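Local coordinates for T9SS C-terminal target domain-containing protein (Bacteroides cellulosilyticus, PDB 5JVK), which probably hydrolyses O-glycosidic bonds as a family 39 glycoside hydrolase of a gut Bacteroides, at residues A268-I271 / P272-A276; P308-I312 / P313-P317. One frame throughout, in Å; residues are numbered along the deposited sequence.

Interaction 1: A268-I271 / P272-A276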
ATOM      1  N   ALA A 268      -1.741 -20.815   8.546  1.00 30.18           N
ATOM      2  CA  ALA A 268      -1.713 -22.054   7.762  1.00 30.47           C
ATOM      3  C   ALA A 268      -0.313 -22.437   7.273  1.00 30.62           C
ATOM      4  O   ALA A 268      -0.052 -23.619   7.058  1.00 30.91           O
ATOM      5  CB  ALA A 268      -2.679 -21.968   6.587  1.00 30.46           C
ATOM      6  N   PHE A 269       0.572 -21.452   7.092  1.00 30.73           N
ATOM      7  CA  PHE A 269       1.971 -21.716   6.725  1.00 30.77           C
ATOM      8  C   PHE A 269       2.859 -21.875   7.956  1.00 31.15           C
ATOM      9  O   PHE A 269       3.623 -22.837   8.051  1.00 31.81           O
ATOM     10  CB  PHE A 269       2.544 -20.607   5.834  1.00 30.75           C
ATOM     11  CG  PHE A 269       4.037 -20.700   5.640  1.00 30.71           C
ATOM     12  CD1 PHE A 269       4.579 -21.535   4.666  1.00 30.70           C
ATOM     13  CD2 PHE A 269       4.908 -19.972   6.454  1.00 30.60           C
ATOM     14  CE1 PHE A 269       5.957 -21.633   4.500  1.00 30.61           C
ATOM     15  CE2 PHE A 269       6.284 -20.068   6.292  1.00 30.49           C
ATOM     16  CZ  PHE A 269       6.810 -20.899   5.314  1.00 30.22           C
ATOM     17  N   ILE A 270       2.776 -20.917   8.877  1.00 31.38           N
ATOM     18  CA  ILE A 270       3.717 -20.835  10.001  1.00 31.27           C
ATOM     19  C   ILE A 270       3.530 -21.946  11.043  1.00 31.71           C
ATOM     20  O   ILE A 270       4.519 -22.478  11.544  1.00 31.78           O
ATOM     21  CB  ILE A 270       3.713 -19.423  10.661  1.00 31.01           C
ATOM     22  CG1 ILE A 270       4.976 -19.198  11.506  1.00 30.91           C
ATOM     23  CG2 ILE A 270       2.466 -19.187  11.504  1.00 30.90           C
ATOM     24  CD1 ILE A 270       6.259 -19.107  10.707  1.00 30.74           C
ATOM     25  N   ILE A 271       2.283 -22.306  11.353  1.00 32.35           N
ATOM     26  CA  ILE A 271       2.007 -23.305  12.402  1.00 33.30           C
ATOM     27  C   ILE A 271       2.596 -24.699  12.080  1.00 34.00           C
ATOM     28  O   ILE A 271       3.221 -25.301  12.953  1.00 33.88           O
ATOM     29  CB  ILE A 271       0.494 -23.375  12.769  1.00 33.46           C
ATOM     30  CG1 ILE A 271       0.060 -22.064  13.446  1.00 33.43           C
ATOM     31  CG2 ILE A 271       0.195 -24.567  13.682  1.00 33.18           C
ATOM     32  CD1 ILE A 271      -1.436 -21.922  13.648  1.00 33.24           C
ATOM     33  N   PRO A 272       2.399 -25.213  10.845  1.00 34.76           N
ATOM     34  CA  PRO A 272       3.092 -26.459  10.468  1.00 35.50           C
ATOM     35  C   PRO A 272       4.621 -26.387  10.552  1.00 36.07           C
ATOM     36  O   PRO A 272       5.261 -27.370  10.932  1.00 36.92           O
ATOM     37  CB  PRO A 272       2.664 -26.681   9.012  1.00 35.67           C
ATOM     38  CG  PRO A 272       1.374 -25.963   8.868  1.00 35.30           C
ATOM     39  CD  PRO A 272       1.381 -24.825   9.848  1.00 34.80           C
ATOM     40  N   VAL A 273       5.185 -25.232  10.195  1.00 36.53           N
ATOM     41  CA  VAL A 273       6.635 -25.013  10.214  1.00 36.27           C
ATOM     42  C   VAL A 273       7.164 -24.974  11.651  1.00 36.87           C
ATOM     43  O   VAL A 273       8.230 -25.525  11.928  1.00 37.94           O
ATOM     44  CB  VAL A 273       7.026 -23.721   9.449  1.00 35.86           C
ATOM     45  CG1 VAL A 273       8.510 -23.396   9.613  1.00 35.89           C
ATOM     46  CG2 VAL A 273       6.683 -23.846   7.967  1.00 35.73           C
ATOM     47  N   LEU A 274       6.426 -24.325  12.553  1.00 37.13           N
ATOM     48  CA  LEU A 274       6.803 -24.267  13.970  1.00 37.84           C
ATOM     49  C   LEU A 274       6.686 -25.631  14.652  1.00 38.41           C
ATOM     50  O   LEU A 274       7.576 -26.023  15.412  1.00 38.67           O
ATOM     51  CB  LEU A 274       5.956 -23.234  14.723  1.00 38.12           C
ATOM     52  CG  LEU A 274       6.115 -21.766  14.302  1.00 38.37           C
ATOM     53  CD1 LEU A 274       5.016 -20.919  14.925  1.00 38.42           C
ATOM     54  CD2 LEU A 274       7.486 -21.213  14.665  1.00 38.54           C
ATOM     55  N   ASP A 275       5.594 -26.347  14.373  1.00 38.48           N
ATOM     56  CA  ASP A 275       5.374 -27.697  14.917  1.00 38.58           C
ATOM     57  C   ASP A 275       6.411 -28.724  14.438  1.00 38.02           C
ATOM     58  O   ASP A 275       6.642 -29.721  15.122  1.00 37.26           O
ATOM     59  CB  ASP A 275       3.952 -28.199  14.601  1.00 39.10           C
ATOM     60  CG  ASP A 275       2.862 -27.441  15.370  1.00 39.83           C
ATOM     61  OD1 ASP A 275       3.177 -26.627  16.269  1.00 40.17           O
ATOM     62  OD2 ASP A 275       1.671 -27.669  15.068  1.00 40.04           O
ATOM     63  N   ALA A 276       7.030 -28.472  13.280  1.00 37.89           N
ATOM     64  CA  ALA A 276       8.156 -29.275  12.778  1.00 37.46           C
ATOM     65  C   ALA A 276       9.546 -28.740  13.193  1.00 37.38           C
ATOM     66  O   ALA A 276      10.546 -29.078  12.557  1.00 37.66           O
ATOM     67  CB  ALA A 276       8.069 -29.384  11.260  1.00 37.00           C
TER

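Interaction 2: P308-I312 / P313-P317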
ATOM      1  N   PRO A 308     -12.465 -16.480  15.019  1.00 45.26           N
ATOM      2  CA  PRO A 308     -13.904 -16.283  14.713  1.00 44.49           C
ATOM      3  C   PRO A 308     -14.213 -15.816  13.276  1.00 41.99           C
ATOM      4  O   PRO A 308     -15.094 -16.382  12.620  1.00 41.94           O
ATOM      5  CB  PRO A 308     -14.346 -15.210  15.730  1.00 45.07           C
ATOM      6  CG  PRO A 308     -13.091 -14.586  16.237  1.00 44.45           C
ATOM      7  CD  PRO A 308     -12.056 -15.671  16.185  1.00 44.46           C
ATOM      8  N   ALA A 309     -13.499 -14.790  12.815  1.00 37.90           N
ATOM      9  CA  ALA A 309     -13.603 -14.310  11.432  1.00 34.72           C
ATOM     10  C   ALA A 309     -12.262 -13.760  10.961  1.00 31.94           C
ATOM     11  O   ALA A 309     -11.452 -13.315  11.775  1.00 31.93           O
ATOM     12  CB  ALA A 309     -14.677 -13.243  11.324  1.00 34.37           C
ATOM     13  N   VAL A 310     -12.032 -13.799   9.649  1.00 29.06           N
ATOM     14  CA  VAL A 310     -10.811 -13.247   9.055  1.00 27.09           C
ATOM     15  C   VAL A 310     -11.006 -11.754   8.808  1.00 25.41           C
ATOM     16  O   VAL A 310     -11.504 -11.353   7.760  1.00 25.14           O
ATOM     17  CB  VAL A 310     -10.418 -13.972   7.746  1.00 26.88           C
ATOM     18  CG1 VAL A 310      -9.139 -13.383   7.155  1.00 26.60           C
ATOM     19  CG2 VAL A 310     -10.244 -15.461   8.003  1.00 27.08           C
ATOM     20  N   ASN A 311     -10.633 -10.952   9.803  1.00 23.87           N
ATOM     21  CA  ASN A 311     -10.581  -9.491   9.685  1.00 22.77           C
ATOM     22  C   ASN A 311      -9.358  -8.956  10.424  1.00 22.38           C
ATOM     23  O   ASN A 311      -8.696  -9.709  11.132  1.00 22.85           O
ATOM     24  CB  ASN A 311     -11.877  -8.834  10.189  1.00 22.41           C
ATOM     25  CG  ASN A 311     -12.328  -9.342  11.553  1.00 22.01           C
ATOM     26  OD1 ASN A 311     -11.594  -9.277  12.540  1.00 21.75           O
ATOM     27  ND2 ASN A 311     -13.566  -9.818  11.617  1.00 21.80           N
ATOM     28  N   ILE A 312      -9.053  -7.672  10.257  1.00 22.04           N
ATOM     29  CA  ILE A 312      -7.859  -7.082  10.879  1.00 21.70           C
ATOM     30  C   ILE A 312      -7.909  -7.126  12.416  1.00 21.67           C
ATOM     31  O   ILE A 312      -6.919  -7.506  13.035  1.00 22.14           O
ATOM     32  CB  ILE A 312      -7.557  -5.650  10.360  1.00 21.32           C
ATOM     33  CG1 ILE A 312      -7.134  -5.712   8.889  1.00 21.22           C
ATOM     34  CG2 ILE A 312      -6.465  -4.984  11.194  1.00 21.21           C
ATOM     35  CD1 ILE A 312      -6.955  -4.364   8.221  1.00 21.13           C
ATOM     36  N   PRO A 313      -9.048  -6.754  13.036  1.00 21.31           N
ATOM     37  CA  PRO A 313      -9.109  -6.827  14.506  1.00 21.27           C
ATOM     38  C   PRO A 313      -8.965  -8.232  15.124  1.00 21.51           C
ATOM     39  O   PRO A 313      -8.594  -8.340  16.294  1.00 21.62           O
ATOM     40  CB  PRO A 313     -10.486  -6.238  14.828  1.00 21.26           C
ATOM     41  CG  PRO A 313     -10.797  -5.357  13.669  1.00 21.27           C
ATOM     42  CD  PRO A 313     -10.233  -6.073  12.481  1.00 21.17           C
ATOM     43  N   THR A 314      -9.258  -9.283  14.358  1.00 21.48           N
ATOM     44  CA  THR A 314      -9.067 -10.660  14.814  1.00 21.72           C
ATOM     45  C   THR A 314      -7.692 -11.197  14.434  1.00 21.77           C
ATOM     46  O   THR A 314      -7.002 -11.781  15.271  1.00 22.31           O
ATOM     47  CB  THR A 314     -10.135 -11.594  14.217  1.00 21.90           C
ATOM     48  OG1 THR A 314     -11.437 -11.110  14.563  1.00 22.08           O
ATOM     49  CG2 THR A 314      -9.976 -13.020  14.734  1.00 21.79           C
ATOM     50  N   VAL A 315      -7.310 -11.010  13.172  1.00 21.63           N
ATOM     51  CA  VAL A 315      -6.070 -11.580  12.630  1.00 21.77           C
ATOM     52  C   VAL A 315      -4.801 -10.946  13.227  1.00 22.11           C
ATOM     53  O   VAL A 315      -3.850 -11.667  13.543  1.00 22.03           O
ATOM     54  CB  VAL A 315      -6.035 -11.488  11.081  1.00 21.66           C
ATOM     55  CG1 VAL A 315      -4.675 -11.904  10.518  1.00 21.74           C
ATOM     56  CG2 VAL A 315      -7.137 -12.345  10.469  1.00 21.61           C
ATOM     57  N   TRP A 316      -4.787  -9.620  13.379  1.00 22.47           N
ATOM     58  CA  TRP A 316      -3.578  -8.919  13.843  1.00 22.95           C
ATOM     59  C   TRP A 316      -3.158  -9.374  15.260  1.00 23.68           C
ATOM     60  O   TRP A 316      -2.014  -9.795  15.437  1.00 23.71           O
ATOM     61  CB  TRP A 316      -3.705  -7.379  13.745  1.00 22.38           C
ATOM     62  CG  TRP A 316      -3.160  -6.741  12.462  1.00 21.90           C
ATOM     63  CD1 TRP A 316      -2.297  -5.680  12.387  1.00 21.73           C
ATOM     64  CD2 TRP A 316      -3.447  -7.111  11.102  1.00 21.37           C
ATOM     65  NE1 TRP A 316      -2.031  -5.369  11.078  1.00 21.44           N
ATOM     66  CE2 TRP A 316      -2.723  -6.226  10.267  1.00 21.29           C
ATOM     67  CE3 TRP A 316      -4.244  -8.099  10.507  1.00 21.28           C
ATOM     68  CZ2 TRP A 316      -2.769  -6.301   8.868  1.00 21.13           C
ATOM     69  CZ3 TRP A 316      -4.290  -8.173   9.109  1.00 21.21           C
ATOM     70  CH2 TRP A 316      -3.555  -7.276   8.310  1.00 21.20           C
ATOM     71  N   PRO A 317      -4.076  -9.321  16.256  1.00 24.74           N
ATOM     72  CA  PRO A 317      -3.741  -9.855  17.589  1.00 25.39           C
ATOM     73  C   PRO A 317      -3.450 -11.358  17.636  1.00 26.49           C
ATOM     74  O   PRO A 317      -2.647 -11.791  18.462  1.00 27.27           O
ATOM     75  CB  PRO A 317      -4.993  -9.550  18.422  1.00 24.96           C
ATOM     76  CG  PRO A 317      -5.646  -8.422  17.721  1.00 25.06           C
ATOM     77  CD  PRO A 317      -5.412  -8.697  16.263  1.00 25.02           C
TER

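Interaction 1: A268-I271 / P272-A276
Leu274 N and Asp275 N reach back four residues to Ile270 O (2.8 Å) and Ile271 O (3.0 Å), two of the i to i+4 bonds of the short helix 270-275. Both are fairly straight, with N-H...O angles of 157° and 165°. Pro272 sits in the first turn, where a proline suits a helix because its missing N-H is not needed for a bond to an earlier turn; its ring atom CG rests 3.3 Å from Ala268 O. Phe269 and Val273 form a CH-pi contact. Methyl CG2 of Val273 stands over one face of the Phe269 ring, 4.1 Å from its centroid and somewhat toward the rim at CZ. With CG anti to its backbone N (chi1 169°), Phe269 swings its ring alongside the coming turn, although its CB starts away from it. Tyr233 of helix 229-247 meets this ring edge-to-face, and Pro229 of the same helix touches Val273. One residue on, Ile270 extends CG1 to Leu274 CD1, 3.8 Å apart, the two branched chains crossing at a slant. Ile271 runs beside Asp275, its methyl CG2 3.7 Å from the carboxylate atom OD2, and also touches Tyr318 of helix 312-325. Gamma-branched Leu274 reaches Ile322 of that helix. Aliphatic and aromatic groups thus fill the sides turned to these two helices and to the loop around Gln282, whereas charged Asp275 suits the exposed side. The chemistry implies a short helix held by backbone bonds, the last from Ala276 N to Pro272 O, and by apolar packing, with no side-chain hydrogen bond between the two segments.

Interaction 2: P308-I312 / P313-P317
Asn311 is the N-cap of helix 312-325, and its OD1 takes two hydrogen bonds from Thr314: one from OG1 at 2.7 Å, the other from the backbone N at 3.0 Å. CG of Asn311 lies between its own backbone N and carbonyl carbon (chi1 49°), which brings the amide oxygen over the first turn. The Thr314 N donor comes nearly end-on to the C=O, while the hydroxyl approaches from one side, tilted 28° from the carbonyl plane. The other end of the amide is engaged too, ND2 donating to Phe298 O, so the flat group is fixed in rotation. An alanine in place of Asn311 would probably leave Thr314 OG1 and Phe298 O without their mates and Thr314 N with only a weak bond to the backbone O. The other branch of Thr314, methyl CG2, touches Pro308 CD at 3.7 Å. Pro313 suits the first turn, where no N-H is needed; Val315 N to Asn311 O and Trp316 N to Ile312 O continue it. Ile312 carries CG2 anti to its backbone N (chi1 -68° for CG1), laying this methyl over one face of the Trp316 indole, 3.9 Å from the centroid of its five-membered ring, while CG1 reaches CZ3 at 3.8 Å. Ser364 takes the indole NE1 bond. The contact thus joins a polar cap, which satisfies a first-turn N-H, to an apolar CH-pi contact that covers one face of the indole.

In the fold
Both contacts belong to the eight-stranded parallel barrel part of the chain, as expected of a glycoside hydrolase with a TIM-barrel fold, and each lies on its outer layer of helices. Interaction 1 spans the whole short helix 270-275, between strands 252-255 and 284-287; interaction 2 starts the longer helix 312-325, which precedes strand 335-341. Their centres lie about 19 Å apart and their nearest atoms about 10 Å, yet interaction 1 packs against a later part of the helix that interaction 2 starts. Each mixes buried and exposed residues, but interaction 1 lies farther from the chain's centre. Side-chain hydrogen bonding distinguishes interaction 2, whereas interaction 1 depends on backbone bonds and apolar contacts.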